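Local coordinates for protein neuroglobin (Symsagittifera roscoffensis, PDB 4B4Y) that binds haem and molecular oxygen as a globin of the neuroglobin type, and probably has a role in oxygen handling or sensing in the nervous system, at residues A6-D20 and E136-V150. Numbering follows the deposited sequence.
Sequences AMQVSEEQQSLIMED and EKKEAWLKAYGIITV. With HEM (protoporphyrin IX containing Fe), chain B.
K143 meets A6 and Q8 with its chain stretched out: CG lies opposite the backbone N (chi1 -165°), and every later torsion is extended. This carries NZ to the loop before helix 11-24. There NZ donates to A6 O at 3.0 Å and to Q8 O at 3.1 Å. An alanine in place of K143 would probably leave the A6 and Q8 carbonyls without the ammonium that joins them, and the loop less firmly tied to the helix. I17 has CG1 opposite its carbonyl carbon (chi1 -62°), and CD1 ends over the face of the W141 five-membered ring. This CH-pi contact is 3.7 Å from CD1 to the ring centroid. The same methyl also touches A140 and A144 CB. At the edge of that ring, W141 NE1 gives a nearly straight hydrogen bond of 2.9 Å to D20 OD2, which accepts it with its anti lone pair. D20 is buried. K137 NZ makes a salt bridge to D20 OD1 from above the carboxylate plane, at 3.0 Å. A second salt bridge, with a weak hydrogen bond, goes to E19 OE2. The carboxylate of D20 is thus gripped on both oxygens, which is likely to favour its charged form. Q13 lays CB against A140 CB at 3.9 Å. It also closes a capping box with S10 at the start of its helix. V9 CG1 rests on I147 CD1, and M7 CE meets V150 CG2 tip to tip. The two helix segments cross almost perpendicularly, at -95°, with axes 9.1 Å apart. This is the A/H helix packing of the globin fold. Helices 66-83 and 111-127 touch W141 from the rest of the chain. Farther along helix 135-153, Y145, I148 and T149 line the haem pocket.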
ATOM      1  N   ALA A   6     -15.988  28.360   5.624  1.00 77.01           N
ATOM      2  CA  ALA A   6     -16.416  27.985   7.020  1.00 76.80           C
ATOM      3  C   ALA A   6     -15.905  26.599   7.452  1.00 76.12           C
ATOM      4  O   ALA A   6     -16.307  26.113   8.515  1.00 76.97           O
ATOM      5  CB  ALA A   6     -17.982  28.094   7.202  1.00 77.66           C
ATOM      6  N   MET A   7     -15.078  25.971   6.587  1.00 74.12           N
ATOM      7  CA  MET A   7     -14.036  24.941   6.887  1.00 70.42           C
ATOM      8  C   MET A   7     -12.950  25.444   7.894  1.00 67.74           C
ATOM      9  O   MET A   7     -11.729  25.146   7.747  1.00 66.33           O
ATOM     10  CB  MET A   7     -13.311  24.675   5.544  1.00 71.74           C
ATOM     11  CG  MET A   7     -11.959  23.885   5.558  1.00 72.94           C
ATOM     12  SD  MET A   7     -11.987  22.155   4.858  1.00 73.11           S
ATOM     13  CE  MET A   7     -13.696  21.605   5.251  1.00 74.68           C
ATOM     14  N   GLN A   8     -13.378  26.244   8.870  1.00 62.88           N
ATOM     15  CA  GLN A   8     -12.469  26.903   9.792  1.00 60.24           C
ATOM     16  C   GLN A   8     -12.996  26.638  11.174  1.00 56.62           C
ATOM     17  O   GLN A   8     -14.200  26.681  11.394  1.00 55.52           O
ATOM     18  CB  GLN A   8     -12.473  28.430   9.567  1.00 60.97           C
ATOM     19  CG  GLN A   8     -11.779  28.901   8.259  1.00 65.90           C
ATOM     20  CD  GLN A   8     -10.271  29.214   8.455  1.00 69.79           C
ATOM     21  OE1 GLN A   8      -9.913  30.122   9.230  1.00 68.44           O
ATOM     22  NE2 GLN A   8      -9.392  28.464   7.750  1.00 69.15           N
ATOM     23  N   VAL A   9     -12.119  26.395  12.122  1.00 52.48           N
ATOM     24  CA  VAL A   9     -12.607  26.230  13.470  1.00 49.21           C
ATOM     25  C   VAL A   9     -12.390  27.519  14.255  1.00 49.39           C
ATOM     26  O   VAL A   9     -11.433  28.226  14.019  1.00 49.66           O
ATOM     27  CB  VAL A   9     -11.913  25.061  14.213  1.00 48.07           C
ATOM     28  CG1 VAL A   9     -12.125  23.772  13.452  1.00 44.93           C
ATOM     29  CG2 VAL A   9     -10.401  25.360  14.498  1.00 41.38           C
ATOM     30  N   SER A  10     -13.242  27.777  15.228  1.00 48.37           N
ATOM     31  CA  SER A  10     -13.023  28.876  16.122  1.00 47.93           C
ATOM     32  C   SER A  10     -11.721  28.631  16.930  1.00 48.38           C
ATOM     33  O   SER A  10     -11.233  27.473  17.043  1.00 48.94           O
ATOM     34  CB  SER A  10     -14.230  29.039  17.056  1.00 46.64           C
ATOM     35  OG  SER A  10     -14.105  28.139  18.170  1.00 48.16           O
ATOM     36  N   GLU A  11     -11.203  29.706  17.528  1.00 45.60           N
ATOM     37  CA  GLU A  11     -10.024  29.650  18.342  1.00 44.13           C
ATOM     38  C   GLU A  11     -10.332  28.821  19.536  1.00 41.88           C
ATOM     39  O   GLU A  11      -9.494  28.051  20.000  1.00 41.60           O
ATOM     40  CB  GLU A  11      -9.632  31.122  18.737  1.00 45.52           C
ATOM     41  CG  GLU A  11      -8.779  31.353  19.975  0.50 44.31           C
ATOM     42  CD  GLU A  11      -8.453  32.867  20.210  0.50 47.28           C
ATOM     43  OE1 GLU A  11      -8.509  33.691  19.234  0.50 43.68           O
ATOM     44  OE2 GLU A  11      -8.139  33.210  21.382  0.50 44.57           O
ATOM     45  N   GLU A  12     -11.541  28.978  20.058  1.00 40.27           N
ATOM     46  CA  GLU A  12     -11.969  28.142  21.203  1.00 40.24           C
ATOM     47  C   GLU A  12     -12.022  26.611  20.857  1.00 38.00           C
ATOM     48  O   GLU A  12     -11.568  25.794  21.640  1.00 39.82           O
ATOM     49  CB  GLU A  12     -13.316  28.618  21.741  1.00 41.16           C
ATOM     50  CG  GLU A  12     -13.775  27.858  23.043  1.00 45.99           C
ATOM     51  CD  GLU A  12     -12.767  27.946  24.212  1.00 53.99           C
ATOM     52  OE1 GLU A  12     -11.864  28.836  24.174  1.00 56.17           O
ATOM     53  OE2 GLU A  12     -12.876  27.122  25.188  1.00 57.30           O
ATOM     54  N   GLN A  13     -12.430  26.264  19.645  1.00 36.34           N
ATOM     55  CA  GLN A  13     -12.434  24.838  19.177  1.00 36.47           C
ATOM     56  C   GLN A  13     -10.999  24.322  19.054  1.00 35.78           C
ATOM     57  O   GLN A  13     -10.661  23.275  19.624  1.00 37.63           O
ATOM     58  CB  GLN A  13     -13.213  24.698  17.851  1.00 35.12           C
ATOM     59  CG  GLN A  13     -14.675  24.871  18.102  1.00 34.24           C
ATOM     60  CD  GLN A  13     -15.503  24.813  16.856  1.00 38.88           C
ATOM     61  OE1 GLN A  13     -15.094  25.283  15.808  1.00 41.97           O
ATOM     62  NE2 GLN A  13     -16.715  24.274  16.977  1.00 40.17           N
ATOM     63  N   GLN A  14     -10.118  25.103  18.415  1.00 36.32           N
ATOM     64  CA  GLN A  14      -8.649  24.780  18.370  1.00 34.29           C
ATOM     65  C   GLN A  14      -8.130  24.512  19.722  1.00 34.27           C
ATOM     66  O   GLN A  14      -7.463  23.466  19.994  1.00 35.75           O
ATOM     67  CB  GLN A  14      -7.871  25.860  17.638  1.00 34.81           C
ATOM     68  CG  GLN A  14      -6.394  25.544  17.484  1.00 34.42           C
ATOM     69  CD  GLN A  14      -6.153  24.222  16.677  1.00 36.47           C
ATOM     70  OE1 GLN A  14      -5.875  23.168  17.273  1.00 35.43           O
ATOM     71  NE2 GLN A  14      -6.231  24.299  15.362  1.00 27.80           N
ATOM     72  N   SER A  15      -8.495  25.379  20.641  1.00 34.17           N
ATOM     73  CA  SER A  15      -7.936  25.236  21.972  1.00 35.60           C
ATOM     74  C   SER A  15      -8.487  23.970  22.663  1.00 36.32           C
ATOM     75  O   SER A  15      -7.750  23.244  23.357  1.00 37.90           O
ATOM     76  CB  SER A  15      -8.299  26.523  22.829  1.00 35.91           C
ATOM     77  OG  SER A  15      -7.996  26.213  24.214  1.00 39.20           O
ATOM     78  N   LEU A  16      -9.803  23.736  22.572  1.00 36.29           N
ATOM     79  CA  LEU A  16     -10.409  22.456  23.169  1.00 37.08           C
ATOM     80  C   LEU A  16      -9.728  21.199  22.592  1.00 35.80           C
ATOM     81  O   LEU A  16      -9.397  20.280  23.326  1.00 36.65           O
ATOM     82  CB  LEU A  16     -11.929  22.355  22.919  1.00 34.58           C
ATOM     83  CG  LEU A  16     -12.741  23.415  23.643  1.00 36.57           C
ATOM     84  CD1 LEU A  16     -14.222  23.517  23.075  1.00 36.64           C
ATOM     85  CD2 LEU A  16     -12.651  23.163  25.201  1.00 32.98           C
ATOM     86  N   ILE A  17      -9.464  21.203  21.280  1.00 36.50           N
ATOM     87  CA  ILE A  17      -8.735  20.098  20.645  1.00 37.00           C
ATOM     88  C   ILE A  17      -7.308  19.929  21.225  1.00 38.55           C
ATOM     89  O   ILE A  17      -6.876  18.799  21.582  1.00 38.16           O
ATOM     90  CB  ILE A  17      -8.544  20.340  19.135  1.00 36.82           C
ATOM     91  CG1 ILE A  17      -9.874  20.421  18.401  1.00 38.88           C
ATOM     92  CG2 ILE A  17      -7.666  19.246  18.600  1.00 34.95           C
ATOM     93  CD1 ILE A  17     -10.528  19.096  18.257  1.00 38.75           C
ATOM     94  N   MET A  18      -6.550  21.045  21.273  1.00 38.93           N
ATOM     95  CA  MET A  18      -5.182  20.983  21.839  1.00 39.11           C
ATOM     96  C   MET A  18      -5.220  20.454  23.255  1.00 38.43           C
ATOM     97  O   MET A  18      -4.382  19.616  23.639  1.00 37.72           O
ATOM     98  CB  MET A  18      -4.476  22.350  21.792  1.00 40.03           C
ATOM     99  CG  MET A  18      -4.083  22.635  20.414  1.00 42.83           C
ATOM    100  SD  MET A  18      -2.597  21.686  20.092  1.00 51.55           S
ATOM    101  CE  MET A  18      -1.903  22.889  18.962  1.00 52.98           C
ATOM    102  N   GLU A  19      -6.244  20.836  24.004  1.00 36.97           N
ATOM    103  CA  GLU A  19      -6.305  20.279  25.336  1.00 38.96           C
ATOM    104  C   GLU A  19      -6.504  18.716  25.293  1.00 39.68           C
ATOM    105  O   GLU A  19      -5.946  17.989  26.136  1.00 40.67           O
ATOM    106  CB  GLU A  19      -7.455  20.947  26.022  1.00 40.16           C
ATOM    107  CG  GLU A  19      -7.865  20.445  27.356  1.00 48.22           C
ATOM    108  CD  GLU A  19      -9.171  21.184  27.787  1.00 59.68           C
ATOM    109  OE1 GLU A  19      -9.289  22.448  27.617  1.00 65.33           O
ATOM    110  OE2 GLU A  19     -10.096  20.530  28.304  1.00 65.22           O
ATOM    111  N   ASP A  20      -7.217  18.178  24.287  1.00 37.24           N
ATOM    112  CA  ASP A  20      -7.272  16.686  24.243  1.00 36.29           C
ATOM    113  C   ASP A  20      -6.030  16.085  23.611  1.00 33.99           C
ATOM    114  O   ASP A  20      -5.610  14.996  24.005  1.00 34.24           O
ATOM    115  CB  ASP A  20      -8.557  16.172  23.586  1.00 35.00           C
ATOM    116  CG  ASP A  20      -9.808  16.698  24.283  1.00 38.41           C
ATOM    117  OD1 ASP A  20      -9.776  16.829  25.563  1.00 42.70           O
ATOM    118  OD2 ASP A  20     -10.822  16.939  23.560  1.00 38.20           O
ATOM    119  N   GLU A 136     -19.426  20.598  23.450  1.00 34.10           N
ATOM    120  CA  GLU A 136     -18.568  21.510  22.666  1.00 34.31           C
ATOM    121  C   GLU A 136     -17.324  20.799  22.191  1.00 31.09           C
ATOM    122  O   GLU A 136     -16.912  21.034  21.099  1.00 29.42           O
ATOM    123  CB  GLU A 136     -18.098  22.762  23.505  1.00 36.28           C
ATOM    124  CG  GLU A 136     -19.234  23.745  23.806  1.00 46.17           C
ATOM    125  CD  GLU A 136     -20.105  23.412  25.100  1.00 57.96           C
ATOM    126  OE1 GLU A 136     -19.845  22.430  25.886  1.00 57.62           O
ATOM    127  OE2 GLU A 136     -21.095  24.176  25.295  1.00 62.56           O
ATOM    128  N   LYS A 137     -16.720  19.963  23.023  1.00 29.96           N
ATOM    129  CA  LYS A 137     -15.581  19.172  22.522  1.00 32.01           C
ATOM    130  C   LYS A 137     -16.041  18.229  21.404  1.00 32.38           C
ATOM    131  O   LYS A 137     -15.376  18.124  20.334  1.00 32.69           O
ATOM    132  CB  LYS A 137     -14.904  18.345  23.616  1.00 31.35           C
ATOM    133  CG  LYS A 137     -13.935  19.128  24.504  1.00 32.42           C
ATOM    134  CD  LYS A 137     -13.283  18.227  25.537  1.00 39.50           C
ATOM    135  CE  LYS A 137     -12.460  19.018  26.620  1.00 36.28           C
ATOM    136  NZ  LYS A 137     -11.334  19.349  25.745  1.00 42.09           N
ATOM    137  N   LYS A 138     -17.209  17.609  21.616  1.00 32.39           N
ATOM    138  CA  LYS A 138     -17.708  16.659  20.603  1.00 32.34           C
ATOM    139  C   LYS A 138     -17.792  17.364  19.266  1.00 31.71           C
ATOM    140  O   LYS A 138     -17.265  16.857  18.268  1.00 31.00           O
ATOM    141  CB  LYS A 138     -19.063  16.005  20.981  1.00 31.11           C
ATOM    142  CG  LYS A 138     -19.641  15.229  19.803  1.00 32.46           C
ATOM    143  CD  LYS A 138     -20.959  14.476  20.123  1.00 33.73           C
ATOM    144  CE  LYS A 138     -22.046  15.423  20.643  1.00 33.36           C
ATOM    145  NZ  LYS A 138     -23.390  15.038  20.246  1.00 34.28           N
ATOM    146  N   GLU A 139     -18.388  18.563  19.244  1.00 31.90           N
ATOM    147  CA  GLU A 139     -18.539  19.325  17.993  1.00 31.78           C
ATOM    148  C   GLU A 139     -17.175  19.790  17.474  1.00 32.27           C
ATOM    149  O   GLU A 139     -16.970  19.825  16.251  1.00 33.94           O
ATOM    150  CB  GLU A 139     -19.360  20.645  18.214  1.00 34.09           C
ATOM    151  CG  GLU A 139     -20.835  20.621  18.175  0.50 37.36           C
ATOM    152  CD  GLU A 139     -21.425  22.068  18.191  0.50 47.40           C
ATOM    153  OE1 GLU A 139     -21.029  22.944  17.330  0.50 45.86           O
ATOM    154  OE2 GLU A 139     -22.292  22.306  19.077  0.50 47.65           O
ATOM    155  N   ALA A 140     -16.249  20.173  18.356  1.00 29.13           N
ATOM    156  CA  ALA A 140     -14.898  20.569  17.865  1.00 29.84           C
ATOM    157  C   ALA A 140     -14.204  19.363  17.128  1.00 29.73           C
ATOM    158  O   ALA A 140     -13.669  19.502  15.993  1.00 28.81           O
ATOM    159  CB  ALA A 140     -13.986  21.072  19.048  1.00 26.99           C
ATOM    160  N   TRP A 141     -14.235  18.189  17.759  1.00 28.95           N
ATOM    161  CA  TRP A 141     -13.649  16.966  17.094  1.00 27.92           C
ATOM    162  C   TRP A 141     -14.339  16.598  15.811  1.00 27.84           C
ATOM    163  O   TRP A 141     -13.693  16.319  14.814  1.00 29.07           O
ATOM    164  CB  TRP A 141     -13.699  15.825  18.057  1.00 27.10           C
ATOM    165  CG  TRP A 141     -12.587  15.854  18.968  1.00 26.74           C
ATOM    166  CD1 TRP A 141     -12.541  16.443  20.219  1.00 27.83           C
ATOM    167  CD2 TRP A 141     -11.304  15.254  18.740  1.00 24.46           C
ATOM    168  NE1 TRP A 141     -11.310  16.171  20.806  1.00 25.83           N
ATOM    169  CE2 TRP A 141     -10.517  15.518  19.879  1.00 23.69           C
ATOM    170  CE3 TRP A 141     -10.699  14.641  17.609  1.00 22.85           C
ATOM    171  CZ2 TRP A 141      -9.199  15.121  19.969  1.00 22.37           C
ATOM    172  CZ3 TRP A 141      -9.347  14.190  17.721  1.00 23.63           C
ATOM    173  CH2 TRP A 141      -8.619  14.454  18.905  1.00 26.37           C
ATOM    174  N   LEU A 142     -15.653  16.750  15.750  1.00 29.69           N
ATOM    175  CA  LEU A 142     -16.371  16.384  14.517  1.00 30.87           C
ATOM    176  C   LEU A 142     -16.033  17.333  13.399  1.00 30.26           C
ATOM    177  O   LEU A 142     -15.873  16.965  12.174  1.00 29.67           O
ATOM    178  CB  LEU A 142     -17.922  16.299  14.753  1.00 31.16           C
ATOM    179  CG  LEU A 142     -18.433  15.056  15.540  1.00 36.26           C
ATOM    180  CD1 LEU A 142     -19.872  15.213  16.101  1.00 38.63           C
ATOM    181  CD2 LEU A 142     -18.317  13.710  14.740  1.00 34.62           C
ATOM    182  N   LYS A 143     -15.968  18.610  13.760  1.00 32.11           N
ATOM    183  CA  LYS A 143     -15.566  19.595  12.744  1.00 31.97           C
ATOM    184  C   LYS A 143     -14.093  19.353  12.293  1.00 30.88           C
ATOM    185  O   LYS A 143     -13.761  19.345  11.083  1.00 32.30           O
ATOM    186  CB  LYS A 143     -15.751  21.023  13.294  1.00 34.06           C
ATOM    187  CG  LYS A 143     -15.695  22.076  12.124  1.00 40.91           C
ATOM    188  CD  LYS A 143     -16.403  23.403  12.447  1.00 49.96           C
ATOM    189  CE  LYS A 143     -16.396  24.288  11.166  1.00 57.47           C
ATOM    190  NZ  LYS A 143     -17.065  25.622  11.334  1.00 58.94           N
ATOM    191  N   ALA A 144     -13.221  19.151  13.244  1.00 28.30           N
ATOM    192  CA  ALA A 144     -11.831  18.785  12.926  1.00 29.88           C
ATOM    193  C   ALA A 144     -11.777  17.584  11.967  1.00 29.65           C
ATOM    194  O   ALA A 144     -11.004  17.573  11.011  1.00 30.27           O
ATOM    195  CB  ALA A 144     -11.045  18.406  14.267  1.00 26.33           C
ATOM    196  N   TYR A 145     -12.576  16.542  12.245  1.00 29.83           N
ATOM    197  CA  TYR A 145     -12.528  15.329  11.412  1.00 28.50           C
ATOM    198  C   TYR A 145     -12.960  15.650   9.990  1.00 27.70           C
ATOM    199  O   TYR A 145     -12.402  15.158   9.008  1.00 25.15           O
ATOM    200  CB  TYR A 145     -13.401  14.175  12.001  1.00 29.32           C
ATOM    201  CG  TYR A 145     -13.268  12.961  11.143  1.00 30.41           C
ATOM    202  CD1 TYR A 145     -12.081  12.259  11.099  1.00 27.10           C
ATOM    203  CD2 TYR A 145     -14.331  12.558  10.314  1.00 28.35           C
ATOM    204  CE1 TYR A 145     -11.937  11.132  10.272  1.00 26.42           C
ATOM    205  CE2 TYR A 145     -14.237  11.445   9.558  1.00 26.90           C
ATOM    206  CZ  TYR A 145     -13.042  10.726   9.521  1.00 29.58           C
ATOM    207  OH  TYR A 145     -12.999   9.636   8.691  1.00 28.06           O
ATOM    208  N   GLY A 146     -13.964  16.505   9.877  1.00 29.37           N
ATOM    209  CA  GLY A 146     -14.425  16.985   8.551  1.00 30.08           C
ATOM    210  C   GLY A 146     -13.312  17.655   7.722  1.00 32.32           C
ATOM    211  O   GLY A 146     -13.205  17.421   6.512  1.00 32.65           O
ATOM    212  N   ILE A 147     -12.479  18.474   8.363  1.00 33.53           N
ATOM    213  CA  ILE A 147     -11.392  19.184   7.650  1.00 33.27           C
ATOM    214  C   ILE A 147     -10.347  18.151   7.274  1.00 32.46           C
ATOM    215  O   ILE A 147      -9.859  18.187   6.186  1.00 32.23           O
ATOM    216  CB  ILE A 147     -10.729  20.280   8.573  1.00 34.48           C
ATOM    217  CG1 ILE A 147     -11.561  21.589   8.587  1.00 34.79           C
ATOM    218  CG2 ILE A 147      -9.272  20.569   8.181  1.00 35.44           C
ATOM    219  CD1 ILE A 147     -11.559  22.267  10.021  1.00 34.67           C
ATOM    220  N   ILE A 148      -9.970  17.260   8.185  1.00 32.20           N
ATOM    221  CA  ILE A 148      -8.975  16.217   7.869  1.00 32.50           C
ATOM    222  C   ILE A 148      -9.460  15.345   6.648  1.00 34.57           C
ATOM    223  O   ILE A 148      -8.690  15.025   5.719  1.00 34.55           O
ATOM    224  CB  ILE A 148      -8.700  15.353   9.100  1.00 32.80           C
ATOM    225  CG1 ILE A 148      -8.048  16.194  10.217  1.00 29.04           C
ATOM    226  CG2 ILE A 148      -7.863  14.107   8.718  1.00 33.78           C
ATOM    227  CD1 ILE A 148      -7.886  15.481  11.538  1.00 23.23           C
ATOM    228  N   THR A 149     -10.758  15.058   6.622  1.00 34.43           N
ATOM    229  CA  THR A 149     -11.376  14.355   5.541  1.00 35.96           C
ATOM    230  C   THR A 149     -11.178  14.981   4.180  1.00 36.67           C
ATOM    231  O   THR A 149     -10.801  14.282   3.201  1.00 35.80           O
ATOM    232  CB  THR A 149     -12.870  14.138   5.841  1.00 35.06           C
ATOM    233  OG1 THR A 149     -12.917  13.251   6.941  1.00 33.57           O
ATOM    234  CG2 THR A 149     -13.592  13.474   4.584  1.00 37.06           C
ATOM    235  N   VAL A 150     -11.479  16.268   4.097  1.00 38.39           N
ATOM    236  CA  VAL A 150     -11.219  17.080   2.880  1.00 38.70           C
ATOM    237  C   VAL A 150      -9.742  17.072   2.506  1.00 40.19           C
ATOM    238  O   VAL A 150      -9.405  16.888   1.361  1.00 40.92           O
ATOM    239  CB  VAL A 150     -11.692  18.528   3.073  1.00 40.96           C
ATOM    240  CG1 VAL A 150     -11.111  19.489   1.974  1.00 37.35           C
ATOM    241  CG2 VAL A 150     -13.303  18.600   3.154  1.00 39.91           C
TER
HETATM  242  CHA HEM B1155      -3.859   5.186   2.750  1.00 25.51           C
HETATM  243  CHB HEM B1155      -4.808   8.593   6.006  1.00 29.69           C
HETATM  244  CHC HEM B1155      -9.565   7.511   5.606  1.00 28.89           C
HETATM  245  CHD HEM B1155      -8.427   3.476   3.264  1.00 27.79           C
HETATM  246  C1A HEM B1155      -3.696   6.211   3.650  1.00 29.66           C
HETATM  247  C2A HEM B1155      -2.497   6.943   3.893  1.00 32.45           C
HETATM  248  C3A HEM B1155      -2.750   7.865   4.789  1.00 29.74           C
HETATM  249  C4A HEM B1155      -4.128   7.799   5.096  1.00 28.57           C
HETATM  250  CMA HEM B1155      -1.774   8.938   5.385  1.00 26.43           C
HETATM  251  CAA HEM B1155      -1.136   6.640   3.179  1.00 33.92           C
HETATM  252  CBA HEM B1155      -0.316   5.762   4.098  1.00 38.06           C
HETATM  253  CGA HEM B1155       0.900   5.184   3.403  1.00 48.41           C
HETATM  254  O1A HEM B1155       1.617   5.844   2.660  1.00 45.29           O
HETATM  255  O2A HEM B1155       1.169   3.979   3.590  1.00 60.68           O
HETATM  256  C1B HEM B1155      -6.209   8.648   6.172  1.00 30.11           C
HETATM  257  C2B HEM B1155      -6.961   9.636   6.930  1.00 31.18           C
HETATM  258  C3B HEM B1155      -8.250   9.372   6.799  1.00 32.13           C
HETATM  259  C4B HEM B1155      -8.373   8.168   5.996  1.00 31.97           C
HETATM  260  CMB HEM B1155      -6.283  10.809   7.689  1.00 26.60           C
HETATM  261  CAB HEM B1155      -9.427  10.119   7.459  1.00 31.51           C
HETATM  262  CBB HEM B1155      -9.744  11.351   7.050  1.00 30.77           C
HETATM  263  C1C HEM B1155      -9.653   6.270   5.012  1.00 29.04           C
HETATM  264  C2C HEM B1155     -10.823   5.371   4.998  1.00 30.54           C
HETATM  265  C3C HEM B1155     -10.475   4.232   4.434  1.00 27.95           C
HETATM  266  C4C HEM B1155      -9.108   4.385   4.029  1.00 30.45           C
HETATM  267  CMC HEM B1155     -12.205   5.671   5.634  1.00 22.81           C
HETATM  268  CAC HEM B1155     -11.408   2.988   4.171  1.00 27.14           C
HETATM  269  CBC HEM B1155     -10.849   1.774   4.221  1.00 26.31           C
HETATM  270  C1D HEM B1155      -7.164   3.635   2.724  1.00 35.05           C
HETATM  271  C2D HEM B1155      -6.544   2.834   1.656  1.00 35.75           C
HETATM  272  C3D HEM B1155      -5.186   3.411   1.570  1.00 38.03           C
HETATM  273  C4D HEM B1155      -5.026   4.446   2.566  1.00 30.58           C
HETATM  274  CMD HEM B1155      -7.066   1.632   0.862  1.00 37.38           C
HETATM  275  CAD HEM B1155      -4.014   2.913   0.726  1.00 32.85           C
HETATM  276  CBD HEM B1155      -4.155   2.345   2.185  1.00 40.55           C
HETATM  277  CGD HEM B1155      -3.042   1.482   2.244  1.00 48.07           C
HETATM  278  O1D HEM B1155      -3.052   0.695   3.212  1.00 44.85           O
HETATM  279  O2D HEM B1155      -2.279   1.660   1.234  1.00 52.62           O
HETATM  280  NA  HEM B1155      -4.662   6.773   4.387  1.00 29.35           N
HETATM  281  NB  HEM B1155      -7.102   7.807   5.628  1.00 31.22           N
HETATM  282  NC  HEM B1155      -8.633   5.624   4.433  1.00 28.10           N
HETATM  283  ND  HEM B1155      -6.249   4.597   3.137  1.00 32.39           N
HETATM  284 FE   HEM B1155      -6.630   6.192   4.344  1.00 25.56          FE
HETATM  285  O   HOH W   1     -17.431  23.348  19.679  1.00 38.09           O
HETATM  286  O   HOH W   2     -19.018  23.986  14.968  1.00 44.69           O